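Local coordinates for protein soluble secreted antigen MPT53 (Mycobacterium tuberculosis, PDB 1LU4) that probably catalyses the oxidation of reduced, unfolded secreted proteins to form disulfide bonds, as a secreted thioredoxin-fold oxidoreductase, at residues 27-32 with 59-64. Residues are numbered along the deposited sequence; the frame is centred on the assembly and turned at random.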
loop_
_atom_site.group_PDB
_atom_site.type_symbol
_atom_site.label_atom_id
_atom_site.label_comp_id
_atom_site.label_asym_id
_atom_site.label_seq_id
_atom_site.Cartn_x
_atom_site.Cartn_y
_atom_site.Cartn_z
ATOM N N ALA A 27 9.243 5.050 -0.060
ATOM C CA ALA A 27 8.312 3.937 -0.051
ATOM C C ALA A 27 6.881 4.464 -0.078
ATOM O O ALA A 27 6.630 5.627 0.329
ATOM C CB ALA A 27 8.555 3.082 1.203
ATOM N N VAL A 28 5.977 3.609 -0.479
ATOM C CA VAL A 28 4.548 3.942 -0.464
ATOM C C VAL A 28 3.847 2.746 0.179
ATOM O O VAL A 28 3.971 1.619 -0.293
ATOM C CB VAL A 28 4.009 4.199 -1.880
ATOM C CG1 VAL A 28 2.478 4.421 -1.845
ATOM C CG2 VAL A 28 4.684 5.372 -2.586
ATOM N N LEU A 29 3.047 3.044 1.237
ATOM C CA LEU A 29 2.106 2.063 1.749
ATOM C C LEU A 29 0.728 2.368 1.182
ATOM O O LEU A 29 0.307 3.544 1.176
ATOM C CB LEU A 29 2.009 2.100 3.278
ATOM C CG LEU A 29 3.314 1.972 4.053
ATOM C CD1 LEU A 29 3.037 1.994 5.549
ATOM C CD2 LEU A 29 4.132 0.738 3.630
ATOM N N TRP A 30 0.020 1.341 0.732
ATOM C CA TRP A 30 -1.311 1.512 0.197
ATOM C C TRP A 30 -2.220 0.519 0.892
ATOM O O TRP A 30 -2.072 -0.695 0.742
ATOM C CB TRP A 30 -1.321 1.287 -1.313
ATOM C CG TRP A 30 -2.641 1.505 -1.992
ATOM C CD1 TRP A 30 -3.438 2.618 -1.948
ATOM C CD2 TRP A 30 -3.319 0.605 -2.888
ATOM N NE1 TRP A 30 -4.558 2.470 -2.719
ATOM C CE2 TRP A 30 -4.501 1.245 -3.303
ATOM C CE3 TRP A 30 -3.005 -0.682 -3.354
ATOM C CZ2 TRP A 30 -5.393 0.620 -4.187
ATOM C CZ3 TRP A 30 -3.911 -1.304 -4.244
ATOM C CH2 TRP A 30 -5.069 -0.630 -4.625
ATOM N N PHE A 31 -3.163 1.062 1.676
ATOM C CA PHE A 31 -4.125 0.232 2.441
ATOM C C PHE A 31 -5.361 0.058 1.633
ATOM O O PHE A 31 -6.040 1.043 1.258
ATOM C CB PHE A 31 -4.458 0.968 3.767
ATOM C CG PHE A 31 -3.267 1.075 4.692
ATOM C CD1 PHE A 31 -2.318 2.099 4.568
ATOM C CD2 PHE A 31 -3.082 0.127 5.712
ATOM C CE1 PHE A 31 -1.248 2.164 5.435
ATOM C CE2 PHE A 31 -1.986 0.197 6.565
ATOM C CZ PHE A 31 -1.040 1.207 6.432
ATOM N N TRP A 32 -5.693 -1.188 1.325
ATOM C CA TRP A 32 -6.817 -1.484 0.395
ATOM C C TRP A 32 -7.620 -2.665 0.891
ATOM O O TRP A 32 -7.224 -3.462 1.746
ATOM C CB TRP A 32 -6.214 -1.790 -0.966
ATOM C CG TRP A 32 -5.279 -2.925 -1.166
ATOM C CD1 TRP A 32 -3.924 -2.869 -1.046
ATOM C CD2 TRP A 32 -5.588 -4.276 -1.542
ATOM N NE1 TRP A 32 -3.339 -4.084 -1.316
ATOM C CE2 TRP A 32 -4.349 -4.962 -1.636
ATOM C CE3 TRP A 32 -6.772 -4.958 -1.816
ATOM C CZ2 TRP A 32 -4.259 -6.313 -2.000
ATOM C CZ3 TRP A 32 -6.682 -6.293 -2.173
ATOM C CH2 TRP A 32 -5.441 -6.971 -2.249
ATOM N N VAL A 59 4.240 -1.111 -1.009
ATOM C CA VAL A 59 3.704 -2.211 -0.234
ATOM C C VAL A 59 2.234 -1.962 -0.062
ATOM O O VAL A 59 1.805 -0.983 0.526
ATOM C CB VAL A 59 4.398 -2.334 1.122
ATOM C CG1 VAL A 59 3.830 -3.498 1.937
ATOM C CG2 VAL A 59 5.909 -2.485 0.929
ATOM N N GLY A 60 1.453 -2.921 -0.581
ATOM C CA GLY A 60 -0.001 -2.902 -0.333
ATOM C C GLY A 60 -0.293 -3.650 0.963
ATOM O O GLY A 60 0.395 -4.621 1.295
ATOM N N ILE A 61 -1.327 -3.227 1.675
ATOM C CA ILE A 61 -1.669 -3.823 2.954
ATOM C C ILE A 61 -3.193 -4.020 2.911
ATOM O O ILE A 61 -3.959 -3.043 2.918
ATOM C CB ILE A 61 -1.228 -2.964 4.155
ATOM C CG1 ILE A 61 0.282 -2.648 4.062
ATOM C CG2 ILE A 61 -1.591 -3.673 5.438
ATOM C CD1 ILE A 61 0.868 -1.721 5.067
ATOM N N ALA A 62 -3.610 -5.280 2.818
ATOM C CA ALA A 62 -5.040 -5.580 2.621
ATOM C C ALA A 62 -5.601 -6.152 3.911
ATOM O O ALA A 62 -4.927 -6.840 4.694
ATOM C CB ALA A 62 -5.192 -6.633 1.510
ATOM N N THR A 63 -6.900 -5.906 4.131
ATOM C CA THR A 63 -7.581 -6.515 5.280
ATOM C C THR A 63 -9.078 -6.645 4.912
ATOM O O THR A 63 -9.529 -6.227 3.855
ATOM C CB THR A 63 -7.364 -5.698 6.540
ATOM O OG1 THR A 63 -7.798 -6.491 7.705
ATOM C CG2 THR A 63 -8.115 -4.382 6.559
ATOM N N ARG A 64 -9.801 -7.260 5.823
ATOM C CA ARG A 64 -11.286 -7.405 5.717
ATOM C C ARG A 64 -11.664 -8.222 4.501
ATOM O O ARG A 64 -12.723 -7.973 3.897
ATOM C CB ARG A 64 -11.984 -6.059 5.733
ATOM C CG ARG A 64 -11.875 -5.397 7.117
ATOM C CD ARG A 64 -12.852 -4.286 7.128
ATOM N NE ARG A 64 -14.186 -4.638 7.375
ATOM C CZ ARG A 64 -15.200 -3.773 7.260
ATOM N NH1 ARG A 64 -15.006 -2.554 6.857
ATOM N NH2 ARG A 64 -16.411 -4.117 7.516
#
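W32 lays its indole across the neighbouring strand, and A62 is the small bump beneath it. The CB of A62 sits under the six-membered ring, 3.6 Å from the ring centroid and 9° off the normal, a CH-pi contact. CG of W32 lies between the backbone N and the carbonyl carbon (chi1 61°). G60 leaves the hollow for the pyrrole side: with no side chain in the way, its CA meets the ring edge in plane, 3.7 Å from W32 NE1. NE1 itself is hydrogen-bonded to N83 OD1. W30, on the same face, turns its indole away from strand 57-62, and CB of W32 rests over one face of it, toward the rim.

L29, F31, V59 and I61 point to the other face. F31 and I61 lie side by side and point the same way. I61 CD1 touches the F31 ring at CE2, 3.8 Å away, and at CZ. L29 CD2 packs against V59 CB at 4.0 Å.

The backbones run parallel. V59 N hydrogen-bonds to V28 O, W30 N to V59 O, I61 N to W30 O and W32 N to I61 O. T63 N makes a weak, long hydrogen bond to W32 O.

The two are adjacent strands of a thioredoxin-fold sheet, joined by helix 37-52 in a beta-alpha-beta crossover. Helices 37-52 and 67-77 pack on the W30 and W32 face, where W32 stacks on F73 and touches C39 of the predicted redox-active C36-C39 pair, not disulfide-bonded here. W92 meets F31 on the other face. Strands 102-106 and 82-85 flank the pair.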